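Local atomic coordinates of flagellar motor switch protein fliG (Thermotoga maritima, PDB entry 3AJC), a protein that probably forms part of the flagellar motor switch complex, which interacts with chemotaxis proteins and the motor parts that set the direction of flagellar rotation. Residues K137-V150 against I207-I219. Residues are numbered along the deposited sequence; the frame is centred on the assembly and turned at random.
Sequences KLDDRSIQLVLREV and IIRRLEEAGEIVI
I207 opens the contact by reaching over the type I turn from L147 to V150: its CD1 lies 3.6 Å from CG2 of V150, and its CG2 meets CB of E149. The next residue, I208, lays CG1 obliquely across CG2 of V146, 3.9 Å away, while CD1 faces L138. OE2 of E149 then comes to the edge of the R210 guanidinium, near its plane, 3.4 Å from NH2 in a weak salt bridge. L211 puts CD1 between V146 and L145, 3.7 Å from CD2 of L145; that leucine's CG stands opposite the backbone N (chi1 -159°), which carries its methyls toward L211 and E216. The helix ends in a Schellman motif with G215 at C-prime, and the chain turns back so that I217 closes the apolar patch beside L138 and V146. V218 N donates to OG of S142 at 2.9 Å (158°), and the same OG donates to OD1 of D139 at 2.7 Å on its syn side. OD2 of D139 caps the helix through R141 N. With an alanine at D139 the amide of R141 would probably lose its cap and the S142 hydroxyl, lacking OD1, would be freer to turn from V218. I219 ends the model beside L138. Within the FliG C-terminal domain, the N-to-C directions of helix 140-147 and of residues 207-213, the end of helix 194-213, lie 114° apart, while I143 and L147 pack on helix 164-171.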
# COMPACT_ATOMS: atom_id res chain seq x y z
N LYS A 137 -15.80 0.22 1.28
CA LYS A 137 -16.09 1.52 0.69
C LYS A 137 -16.79 1.38 -0.66
O LYS A 137 -17.43 2.32 -1.13
CB LYS A 137 -14.79 2.31 0.47
CG LYS A 137 -14.59 3.52 1.38
CD LYS A 137 -14.24 3.11 2.80
CE LYS A 137 -14.50 4.26 3.78
NZ LYS A 137 -15.78 4.99 3.44
N LEU A 138 -16.66 0.21 -1.28
CA LEU A 138 -17.25 -0.01 -2.60
C LEU A 138 -18.74 -0.31 -2.59
O LEU A 138 -19.25 -0.89 -1.62
CB LEU A 138 -16.51 -1.15 -3.31
CG LEU A 138 -14.98 -1.07 -3.29
CD1 LEU A 138 -14.39 -2.17 -4.18
CD2 LEU A 138 -14.53 0.30 -3.77
N ASP A 139 -19.43 0.08 -3.65
CA ASP A 139 -20.86 -0.19 -3.74
C ASP A 139 -21.03 -1.63 -4.22
O ASP A 139 -20.15 -2.18 -4.87
CB ASP A 139 -21.56 0.77 -4.71
CG ASP A 139 -21.37 0.39 -6.15
OD1 ASP A 139 -20.25 0.57 -6.68
OD2 ASP A 139 -22.35 -0.11 -6.76
N ASP A 140 -22.18 -2.22 -3.89
CA ASP A 140 -22.49 -3.60 -4.23
C ASP A 140 -22.23 -4.03 -5.67
O ASP A 140 -21.73 -5.13 -5.91
CB ASP A 140 -23.93 -3.91 -3.84
CG ASP A 140 -24.09 -4.16 -2.34
OD1 ASP A 140 -23.37 -3.52 -1.55
OD2 ASP A 140 -24.93 -5.00 -1.95
N ARG A 141 -22.54 -3.18 -6.64
CA ARG A 141 -22.31 -3.53 -8.04
C ARG A 141 -20.81 -3.71 -8.29
O ARG A 141 -20.39 -4.70 -8.90
CB ARG A 141 -22.86 -2.46 -8.98
CG ARG A 141 -24.33 -2.12 -8.74
CD ARG A 141 -25.19 -2.43 -9.96
NE ARG A 141 -25.41 -3.86 -10.15
CZ ARG A 141 -25.95 -4.40 -11.24
NH1 ARG A 141 -26.33 -3.63 -12.25
NH2 ARG A 141 -26.12 -5.72 -11.31
N SER A 142 -20.01 -2.76 -7.83
CA SER A 142 -18.56 -2.82 -7.99
C SER A 142 -18.00 -4.10 -7.38
O SER A 142 -17.14 -4.76 -7.97
CB SER A 142 -17.90 -1.61 -7.32
OG SER A 142 -18.11 -0.43 -8.07
N ILE A 143 -18.49 -4.44 -6.19
CA ILE A 143 -18.06 -5.65 -5.50
C ILE A 143 -18.34 -6.91 -6.35
O ILE A 143 -17.49 -7.79 -6.45
CB ILE A 143 -18.75 -5.75 -4.12
CG1 ILE A 143 -18.24 -4.61 -3.23
CG2 ILE A 143 -18.51 -7.11 -3.50
CD1 ILE A 143 -18.80 -4.60 -1.83
N GLN A 144 -19.52 -6.97 -6.97
CA GLN A 144 -19.88 -8.09 -7.83
C GLN A 144 -18.92 -8.12 -9.03
O GLN A 144 -18.44 -9.18 -9.43
CB GLN A 144 -21.32 -7.93 -8.32
CG GLN A 144 -22.38 -8.23 -7.26
CD GLN A 144 -23.69 -7.50 -7.51
OE1 GLN A 144 -24.07 -7.23 -8.65
NE2 GLN A 144 -24.41 -7.19 -6.43
N LEU A 145 -18.65 -6.96 -9.59
CA LEU A 145 -17.72 -6.86 -10.72
C LEU A 145 -16.40 -7.55 -10.33
O LEU A 145 -15.85 -8.35 -11.10
CB LEU A 145 -17.45 -5.39 -11.02
CG LEU A 145 -16.93 -5.00 -12.40
CD1 LEU A 145 -18.14 -4.73 -13.31
CD2 LEU A 145 -16.05 -3.75 -12.30
N VAL A 146 -15.91 -7.23 -9.14
CA VAL A 146 -14.66 -7.78 -8.63
C VAL A 146 -14.71 -9.30 -8.41
O VAL A 146 -13.77 -10.01 -8.78
CB VAL A 146 -14.27 -7.07 -7.30
CG1 VAL A 146 -13.00 -7.70 -6.69
CG2 VAL A 146 -14.06 -5.59 -7.56
N LEU A 147 -15.79 -9.77 -7.81
CA LEU A 147 -15.96 -11.19 -7.51
C LEU A 147 -15.84 -12.12 -8.72
O LEU A 147 -15.27 -13.21 -8.63
CB LEU A 147 -17.30 -11.42 -6.82
CG LEU A 147 -17.40 -10.78 -5.42
CD1 LEU A 147 -18.72 -11.17 -4.78
CD2 LEU A 147 -16.25 -11.24 -4.55
N ARG A 148 -16.34 -11.69 -9.87
CA ARG A 148 -16.25 -12.51 -11.07
C ARG A 148 -14.81 -12.74 -11.49
O ARG A 148 -14.54 -13.62 -12.32
CB ARG A 148 -17.03 -11.86 -12.21
CG ARG A 148 -18.55 -11.96 -12.05
CD ARG A 148 -19.29 -11.20 -13.14
NE ARG A 148 -18.91 -9.79 -13.16
CZ ARG A 148 -19.59 -8.84 -13.81
NH1 ARG A 148 -20.69 -9.16 -14.48
NH2 ARG A 148 -19.17 -7.58 -13.77
N GLU A 149 -13.88 -11.98 -10.92
CA GLU A 149 -12.47 -12.09 -11.25
C GLU A 149 -11.65 -12.82 -10.19
O GLU A 149 -10.43 -12.90 -10.30
CB GLU A 149 -11.88 -10.69 -11.43
CG GLU A 149 -12.73 -9.78 -12.31
CD GLU A 149 -12.41 -9.92 -13.78
OE1 GLU A 149 -13.25 -9.50 -14.61
OE2 GLU A 149 -11.32 -10.44 -14.11
N VAL A 150 -12.32 -13.37 -9.18
CA VAL A 150 -11.63 -14.05 -8.10
C VAL A 150 -11.93 -15.54 -7.96
O VAL A 150 -13.09 -15.92 -7.82
CB VAL A 150 -11.96 -13.37 -6.74
CG1 VAL A 150 -11.11 -14.00 -5.61
CG2 VAL A 150 -11.73 -11.85 -6.86
N ILE A 207 -6.67 -6.81 -8.52
CA ILE A 207 -7.83 -6.90 -9.41
C ILE A 207 -8.60 -5.58 -9.36
O ILE A 207 -9.01 -5.04 -10.38
CB ILE A 207 -8.78 -8.06 -9.00
CG1 ILE A 207 -8.12 -9.41 -9.29
CG2 ILE A 207 -10.12 -7.94 -9.72
CD1 ILE A 207 -8.97 -10.59 -8.87
N ILE A 208 -8.79 -5.06 -8.15
CA ILE A 208 -9.50 -3.81 -7.94
C ILE A 208 -8.74 -2.63 -8.57
O ILE A 208 -9.33 -1.79 -9.26
CB ILE A 208 -9.71 -3.56 -6.43
CG1 ILE A 208 -10.70 -4.59 -5.88
CG2 ILE A 208 -10.18 -2.13 -6.17
CD1 ILE A 208 -10.79 -4.66 -4.36
N ARG A 209 -7.44 -2.58 -8.35
CA ARG A 209 -6.63 -1.51 -8.91
C ARG A 209 -6.71 -1.50 -10.44
O ARG A 209 -6.72 -0.44 -11.06
CB ARG A 209 -5.18 -1.66 -8.45
CG ARG A 209 -4.37 -0.38 -8.53
CD ARG A 209 -3.07 -0.52 -7.77
NE ARG A 209 -2.15 -1.45 -8.41
CZ ARG A 209 -1.41 -2.34 -7.76
NH1 ARG A 209 -1.50 -2.44 -6.43
NH2 ARG A 209 -0.58 -3.13 -8.43
N ARG A 210 -6.79 -2.69 -11.03
CA ARG A 210 -6.89 -2.81 -12.49
C ARG A 210 -8.28 -2.47 -13.01
O ARG A 210 -8.41 -1.88 -14.08
CB ARG A 210 -6.52 -4.23 -12.93
CG ARG A 210 -6.78 -4.49 -14.41
CD ARG A 210 -6.30 -5.88 -14.82
NE ARG A 210 -6.98 -6.94 -14.07
CZ ARG A 210 -8.26 -7.25 -14.20
NH1 ARG A 210 -9.03 -6.58 -15.06
NH2 ARG A 210 -8.78 -8.23 -13.48
N LEU A 211 -9.31 -2.84 -12.26
CA LEU A 211 -10.68 -2.56 -12.68
C LEU A 211 -11.04 -1.08 -12.55
O LEU A 211 -12.05 -0.64 -13.10
CB LEU A 211 -11.68 -3.40 -11.88
CG LEU A 211 -11.82 -4.85 -12.34
CD1 LEU A 211 -12.87 -5.54 -11.50
CD2 LEU A 211 -12.21 -4.89 -13.81
N GLU A 212 -10.22 -0.32 -11.84
CA GLU A 212 -10.49 1.10 -11.70
C GLU A 212 -9.67 1.87 -12.72
O GLU A 212 -10.04 2.97 -13.13
CB GLU A 212 -10.19 1.58 -10.28
CG GLU A 212 -8.75 1.43 -9.84
CD GLU A 212 -8.56 1.91 -8.42
OE1 GLU A 212 -8.98 3.04 -8.13
OE2 GLU A 212 -7.99 1.16 -7.60
N GLU A 213 -8.55 1.28 -13.13
CA GLU A 213 -7.70 1.89 -14.15
C GLU A 213 -8.53 1.82 -15.42
O GLU A 213 -8.40 2.65 -16.32
CB GLU A 213 -6.42 1.08 -14.32
CG GLU A 213 -5.42 1.25 -13.19
CD GLU A 213 -4.43 2.38 -13.46
OE1 GLU A 213 -3.62 2.68 -12.56
OE2 GLU A 213 -4.47 2.95 -14.58
N ALA A 214 -9.40 0.82 -15.46
CA ALA A 214 -10.31 0.61 -16.58
C ALA A 214 -11.54 1.49 -16.34
O ALA A 214 -12.57 1.34 -17.00
CB ALA A 214 -10.72 -0.86 -16.65
N GLY A 215 -11.42 2.39 -15.37
CA GLY A 215 -12.50 3.30 -15.03
C GLY A 215 -13.85 2.69 -14.71
O GLY A 215 -14.87 3.39 -14.79
N GLU A 216 -13.89 1.41 -14.35
CA GLU A 216 -15.16 0.78 -14.04
C GLU A 216 -15.38 0.36 -12.59
O GLU A 216 -16.05 -0.63 -12.31
CB GLU A 216 -15.39 -0.42 -14.97
CG GLU A 216 -14.22 -1.38 -15.09
CD GLU A 216 -14.54 -2.58 -15.96
OE1 GLU A 216 -15.50 -3.31 -15.64
OE2 GLU A 216 -13.83 -2.80 -16.97
N ILE A 217 -14.82 1.13 -11.65
CA ILE A 217 -14.98 0.85 -10.22
C ILE A 217 -15.47 2.11 -9.50
O ILE A 217 -14.83 3.16 -9.55
CB ILE A 217 -13.65 0.37 -9.57
CG1 ILE A 217 -13.48 -1.13 -9.83
CG2 ILE A 217 -13.65 0.67 -8.07
CD1 ILE A 217 -12.31 -1.76 -9.10
N VAL A 218 -16.60 1.97 -8.83
CA VAL A 218 -17.23 3.09 -8.12
C VAL A 218 -17.21 2.98 -6.60
O VAL A 218 -17.61 1.96 -6.03
CB VAL A 218 -18.70 3.24 -8.56
CG1 VAL A 218 -19.33 4.43 -7.87
CG2 VAL A 218 -18.78 3.37 -10.08
N ILE A 219 -16.76 4.05 -5.95
CA ILE A 219 -16.71 4.08 -4.49
C ILE A 219 -18.09 4.44 -3.92
O ILE A 219 -18.55 3.73 -3.00
CB ILE A 219 -15.66 5.10 -3.97
CG1 ILE A 219 -14.24 4.56 -4.19
CG2 ILE A 219 -15.87 5.39 -2.49
CD1 ILE A 219 -13.84 4.38 -5.65